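Rd1NTF2_04 (Synthetic construct, PDB 6W3G) is a computationally designed NTF2-like protein of no known natural function, made to explore how a curved sheet and helices can frame diverse pockets. Local coordinates at residues 25-30 / 52-57; 85-90 / 98-103. All coordinates share one frame; numbering follows the deposited sequence. Where two conformers were deposited one is given.

Contact 1: 25-30 / 52-57; sequences GDSTKA and QAVDWI
V54 sends its two methyl groups to different parts of the turn and helix start at 25-30, a small worked example of how one beta-branched residue can fit a helix against the short turn between two others. CG2, which lies anti to its own carbonyl carbon, meets A30 CB at 3.3 Å, closer than two methyl carbons usually sit, so the packing is tight at this point. CG1, anti to the backbone N (chi1 160°), reaches instead toward the start of the helix, where it touches the carbonyl oxygen G25 O at 3.8 Å and the hydroxyl S27 OG at the same distance. One turn further along helix 50-63, I57 lays its branch methyl CG2 on the backbone of G25, 3.6 Å from CA.

G25 and I57 have the nearest CA atoms of the two segments, 5.5 Å apart. The phi of G25 is positive, which suits a glycine, and I57 CG2 lies close on the side where a side chain would start. G25 ends helix 11-24, and D26 follows at once as the N-cap of helix 27-33. The D26 carboxylate accepts a bond from K29 N to OD2, 2.8 Å long, with the N-H coming from above the carboxylate plane. This cap closes the first turn of the helix that carries S27 and A30. The contact between the segments is mostly apolar; the polar atoms in it are G25 O and the S27 hydroxyl, the latter hydrogen-bonded to R58 NH1, just beyond I57.

A30 and I57 also touch M21 and M22 of helix 11-24, respectively, while I57 reaches F34 on strand 34-35; the junction thus joins three helices next to that short strand.

Contact 2: 85-90 / 98-103; sequences FTVHYE and DRYVMV
F85 and Y100 form the apolar centre of this antiparallel pair. The CB of Y100 lies over one face of the phenylalanine ring, offset toward the rim, in a CH-pi contact 3.6 Å from the centroid and only 3.3 Å from CZ. The two rings are nearly parallel, at 9°, but slid so far apart that they barely overlap. F85 CG stands between its backbone N and carbonyl carbon (chi1 62°), and the ring beyond it reaches across to the partner strand. In one of its two conformers M102 SD makes an oblique Met-aromatic contact with the F85 ring, while V87 CG2 meets Y100 CD1 at 4.0 Å.

In the backbone, F85 and Y100 exchange two bonds, as do V87 and D98; between these hydrogen-bonded pairs T86 and R99 form a non-hydrogen-bonded one, with CA atoms 4.2 Å apart. Farther out, D98 OD2 comes within 3.3 Å of Y89 CE2, the ring and carboxylate planes 70° apart. On the other face T86 CG2 lies beside R99 CB, and T86 OG1 is bonded to D72.

The hairpin of strands 80-91 and 94-106 lies between strands 66-77 and 111-118, and F18 of helix 11-24 meets the F85 ring and touches M102.

Both contacts are largely buried, yet they illustrate two ways of building an NTF2-like core. Contact 1 joins helices through small aliphatic groups and a glycine, with its polar bonds made within a segment or to neighbouring residues. Contact 2 joins adjacent strands by backbone bonds, puts large aromatic side chains on the inward face, and grades into charged and polar groups at its margin. They hold different elements. The centres of contact 1 and contact 2 are about 16 Å apart, on opposite sides of the chain's centre. Even so they meet: W56 CZ2, in segment 52-57, packs 3.3 Å from Y100 OH of segment 98-103, bringing helix 50-63 onto the sheet.

Contact 1: 25-30 / 52-57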
loop_
_atom_site.group_PDB
_atom_site.type_symbol
_atom_site.label_atom_id
_atom_site.label_comp_id
_atom_site.label_asym_id
_atom_site.label_seq_id
_atom_site.Cartn_x
_atom_site.Cartn_y
_atom_site.Cartn_z
ATOM N N GLY A 25 -5.966 8.005 0.950
ATOM C CA GLY A 25 -4.760 8.394 1.653
ATOM C C GLY A 25 -5.046 8.943 3.034
ATOM O O GLY A 25 -4.388 9.896 3.468
ATOM N N ASP A 26 -6.009 8.356 3.739
ATOM C CA ASP A 26 -6.373 8.836 5.065
ATOM C C ASP A 26 -5.197 8.712 6.028
ATOM O O ASP A 26 -4.649 7.620 6.218
ATOM C CB ASP A 26 -7.575 8.060 5.591
ATOM C CG ASP A 26 -7.937 8.447 7.007
ATOM O OD1 ASP A 26 -8.163 9.650 7.255
ATOM O OD2 ASP A 26 -7.997 7.547 7.869
ATOM N N SER A 27 -4.827 9.837 6.646
ATOM C CA SER A 27 -3.696 9.863 7.568
ATOM C C SER A 27 -3.955 9.016 8.807
ATOM O O SER A 27 -3.044 8.350 9.315
ATOM C CB SER A 27 -3.394 11.305 7.980
ATOM O OG SER A 27 -2.744 12.009 6.945
ATOM N N THR A 28 -5.178 9.066 9.337
ATOM C CA THR A 28 -5.505 8.279 10.519
ATOM C C THR A 28 -5.284 6.797 10.255
ATOM O O THR A 28 -4.636 6.103 11.049
ATOM C CB THR A 28 -6.953 8.531 10.940
ATOM O OG1 THR A 28 -7.127 9.919 11.244
ATOM C CG2 THR A 28 -7.301 7.695 12.161
ATOM N N LYS A 29 -5.828 6.295 9.142
ATOM C CA LYS A 29 -5.604 4.902 8.771
ATOM C C LYS A 29 -4.119 4.611 8.620
ATOM O O LYS A 29 -3.630 3.568 9.073
ATOM C CB LYS A 29 -6.343 4.584 7.470
ATOM N N ALA A 30 -3.382 5.528 7.990
ATOM C CA ALA A 30 -1.954 5.315 7.778
ATOM C C ALA A 30 -1.205 5.176 9.099
ATOM O O ALA A 30 -0.274 4.370 9.210
ATOM C CB ALA A 30 -1.380 6.462 6.945
ATOM N N GLN A 52 5.715 10.555 4.450
ATOM C CA GLN A 52 6.075 10.419 3.046
ATOM C C GLN A 52 5.224 9.372 2.350
ATOM O O GLN A 52 4.886 9.527 1.173
ATOM C CB GLN A 52 7.557 10.082 2.904
ATOM C CG GLN A 52 8.458 11.254 3.257
ATOM C CD GLN A 52 9.938 10.988 2.989
ATOM O OE1 GLN A 52 10.293 10.020 2.314
ATOM N NE2 GLN A 52 10.796 11.859 3.491
ATOM N N ALA A 53 4.867 8.293 3.057
ATOM C CA ALA A 53 4.011 7.270 2.458
ATOM C C ALA A 53 2.622 7.822 2.161
ATOM O O ALA A 53 2.048 7.545 1.103
ATOM C CB ALA A 53 3.935 6.051 3.381
ATOM N N VAL A 54 2.090 8.645 3.069
ATOM C CA VAL A 54 0.781 9.265 2.856
ATOM C C VAL A 54 0.830 10.245 1.696
ATOM O O VAL A 54 -0.066 10.266 0.841
ATOM C CB VAL A 54 0.318 9.949 4.158
ATOM C CG1 VAL A 54 -0.744 10.990 3.880
ATOM C CG2 VAL A 54 -0.197 8.906 5.116
ATOM N N ASP A 55 1.887 11.060 1.629
ATOM C CA ASP A 55 2.021 12.024 0.544
ATOM C C ASP A 55 2.109 11.315 -0.799
ATOM O O ASP A 55 1.568 11.791 -1.804
ATOM C CB ASP A 55 3.259 12.893 0.763
ATOM C CG ASP A 55 3.083 13.894 1.888
ATOM O OD1 ASP A 55 1.991 13.933 2.496
ATOM O OD2 ASP A 55 4.042 14.646 2.164
ATOM N N TRP A 56 2.805 10.181 -0.836
ATOM C CA TRP A 56 2.900 9.403 -2.061
ATOM C C TRP A 56 1.517 8.960 -2.512
ATOM O O TRP A 56 1.152 9.117 -3.684
ATOM C CB TRP A 56 3.824 8.205 -1.839
ATOM C CG TRP A 56 3.737 7.185 -2.918
ATOM C CD1 TRP A 56 4.123 7.334 -4.214
ATOM C CD2 TRP A 56 3.225 5.856 -2.799
ATOM N NE1 TRP A 56 3.879 6.178 -4.914
ATOM C CE2 TRP A 56 3.333 5.253 -4.067
ATOM C CE3 TRP A 56 2.691 5.114 -1.739
ATOM C CZ2 TRP A 56 2.919 3.945 -4.307
ATOM C CZ3 TRP A 56 2.281 3.814 -1.979
ATOM C CH2 TRP A 56 2.394 3.244 -3.253
ATOM N N ILE A 57 0.710 8.450 -1.579
ATOM C CA ILE A 57 -0.633 7.996 -1.928
ATOM C C ILE A 57 -1.480 9.168 -2.405
ATOM O O ILE A 57 -2.206 9.067 -3.401
ATOM C CB ILE A 57 -1.283 7.291 -0.720
ATOM C CG1 ILE A 57 -0.499 6.035 -0.360
ATOM C CG2 ILE A 57 -2.741 6.952 -1.007
ATOM C CD1 ILE A 57 -0.951 5.392 0.939
#

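Contact 2: 85-90 / 98-103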
loop_
_atom_site.group_PDB
_atom_site.type_symbol
_atom_site.label_atom_id
_atom_site.label_comp_id
_atom_site.label_asym_id
_atom_site.label_seq_id
_atom_site.Cartn_x
_atom_site.Cartn_y
_atom_site.Cartn_z
ATOM N N PHE A 85 -0.315 -7.114 -4.592
ATOM C CA PHE A 85 -1.490 -6.453 -5.136
ATOM C C PHE A 85 -1.123 -5.754 -6.437
ATOM O O PHE A 85 0.032 -5.395 -6.676
ATOM C CB PHE A 85 -2.124 -5.493 -4.123
ATOM C CG PHE A 85 -1.254 -4.347 -3.689
ATOM C CD1 PHE A 85 -1.356 -3.109 -4.314
ATOM C CD2 PHE A 85 -0.375 -4.481 -2.623
ATOM C CE1 PHE A 85 -0.592 -2.045 -3.915
ATOM C CE2 PHE A 85 0.399 -3.408 -2.219
ATOM C CZ PHE A 85 0.286 -2.187 -2.854
ATOM N N THR A 86 -2.106 -5.632 -7.306
ATOM C CA THR A 86 -1.938 -4.878 -8.537
ATOM C C THR A 86 -2.761 -3.605 -8.449
ATOM O O THR A 86 -3.811 -3.559 -7.799
ATOM C CB THR A 86 -2.310 -5.714 -9.751
ATOM O OG1 THR A 86 -3.539 -6.386 -9.512
ATOM C CG2 THR A 86 -1.249 -6.737 -10.013
ATOM N N VAL A 87 -2.268 -2.560 -9.093
ATOM C CA VAL A 87 -2.936 -1.266 -9.090
ATOM C C VAL A 87 -3.100 -0.837 -10.540
ATOM O O VAL A 87 -2.125 -0.839 -11.295
ATOM C CB VAL A 87 -2.143 -0.219 -8.290
ATOM C CG1 VAL A 87 -2.934 1.081 -8.187
ATOM C CG2 VAL A 87 -1.823 -0.746 -6.894
ATOM N N HIS A 88 -4.329 -0.521 -10.924
ATOM C CA HIS A 88 -4.663 -0.020 -12.254
ATOM C C HIS A 88 -4.940 1.474 -12.124
ATOM O O HIS A 88 -5.927 1.867 -11.486
ATOM C CB HIS A 88 -5.884 -0.745 -12.817
ATOM C CG HIS A 88 -5.767 -2.238 -12.819
ATOM N ND1 HIS A 88 -6.843 -3.064 -13.065
ATOM C CD2 HIS A 88 -4.704 -3.055 -12.613
ATOM C CE1 HIS A 88 -6.450 -4.325 -13.008
ATOM N NE2 HIS A 88 -5.157 -4.347 -12.736
ATOM N N TYR A 89 -4.065 2.290 -12.731
ATOM C CA TYR A 89 -4.154 3.746 -12.723
ATOM C C TYR A 89 -4.694 4.210 -14.072
ATOM O O TYR A 89 -4.009 4.064 -15.087
ATOM C CB TYR A 89 -2.770 4.362 -12.490
ATOM C CG TYR A 89 -2.046 3.966 -11.224
ATOM C CD1 TYR A 89 -2.318 4.608 -10.026
ATOM C CD2 TYR A 89 -1.053 2.994 -11.239
ATOM C CE1 TYR A 89 -1.649 4.275 -8.864
ATOM C CE2 TYR A 89 -0.377 2.652 -10.076
ATOM C CZ TYR A 89 -0.675 3.297 -8.896
ATOM O OH TYR A 89 -0.027 2.984 -7.716
ATOM N N GLU A 90 -5.892 4.805 -14.091
ATOM C CA GLU A 90 -6.493 5.286 -15.329
ATOM C C GLU A 90 -6.385 6.802 -15.428
ATOM O O GLU A 90 -6.748 7.514 -14.476
ATOM C CB GLU A 90 -7.961 4.869 -15.412
ATOM C CG GLU A 90 -8.623 5.327 -16.683
ATOM C CD GLU A 90 -10.060 4.896 -16.746
ATOM O OE1 GLU A 90 -10.512 4.236 -15.785
ATOM O OE2 GLU A 90 -10.727 5.223 -17.748
ATOM N N ASP A 98 0.329 -1.669 -12.531
ATOM C CA ASP A 98 1.488 -1.863 -11.682
ATOM C C ASP A 98 1.218 -3.058 -10.778
ATOM O O ASP A 98 0.073 -3.493 -10.604
ATOM C CB ASP A 98 1.775 -0.617 -10.834
ATOM C CG ASP A 98 2.478 0.488 -11.609
ATOM O OD1 ASP A 98 2.981 0.238 -12.723
ATOM O OD2 ASP A 98 2.537 1.615 -11.085
ATOM N N ARG A 99 2.298 -3.602 -10.235
ATOM C CA ARG A 99 2.217 -4.651 -9.233
ATOM C C ARG A 99 3.125 -4.266 -8.077
ATOM O O ARG A 99 4.224 -3.750 -8.289
ATOM C CB ARG A 99 2.627 -6.006 -9.804
ATOM C CG ARG A 99 2.770 -7.103 -8.770
ATOM C CD ARG A 99 3.332 -8.349 -9.425
ATOM N NE ARG A 99 2.290 -9.107 -10.099
ATOM C CZ ARG A 99 2.478 -9.836 -11.198
ATOM N NH1 ARG A 99 3.672 -9.905 -11.776
ATOM N NH2 ARG A 99 1.462 -10.494 -11.727
ATOM N N TYR A 100 2.626 -4.474 -6.869
ATOM C CA TYR A 100 3.362 -4.172 -5.658
ATOM C C TYR A 100 3.430 -5.405 -4.772
ATOM O O TYR A 100 2.515 -6.244 -4.757
ATOM C CB TYR A 100 2.722 -3.048 -4.856
ATOM C CG TYR A 100 2.949 -1.684 -5.430
ATOM C CD1 TYR A 100 2.155 -1.199 -6.444
ATOM C CD2 TYR A 100 3.978 -0.884 -4.949
ATOM C CE1 TYR A 100 2.375 0.073 -6.976
ATOM C CE2 TYR A 100 4.202 0.370 -5.456
ATOM C CZ TYR A 100 3.407 0.843 -6.473
ATOM O OH TYR A 100 3.644 2.103 -6.982
ATOM N N VAL A 101 4.506 -5.474 -3.988
ATOM C CA VAL A 101 4.673 -6.476 -2.957
ATOM C C VAL A 101 4.826 -5.742 -1.640
ATOM O O VAL A 101 5.601 -4.782 -1.543
ATOM C CB VAL A 101 5.887 -7.383 -3.229
ATOM C CG1 VAL A 101 6.024 -8.398 -2.115
ATOM C CG2 VAL A 101 5.722 -8.101 -4.570
ATOM N N MET A 102 4.116 -6.198 -0.625
ATOM C CA MET A 102 4.104 -5.540 0.671
ATOM C C MET A 102 4.408 -6.543 1.764
ATOM O O MET A 102 3.810 -7.624 1.806
ATOM C CB MET A 102 2.749 -4.890 0.920
ATOM C CG MET A 102 2.789 -3.783 1.923
ATOM S SD MET A 102 1.285 -2.828 1.769
ATOM C CE MET A 102 0.119 -3.984 2.479
ATOM N N VAL A 103 5.328 -6.174 2.655
ATOM C CA VAL A 103 5.684 -6.987 3.807
ATOM C C VAL A 103 5.202 -6.247 5.037
ATOM O O VAL A 103 5.532 -5.066 5.227
ATOM C CB VAL A 103 7.188 -7.269 3.870
ATOM C CG1 VAL A 103 7.521 -8.012 5.170
ATOM C CG2 VAL A 103 7.566 -8.091 2.648
#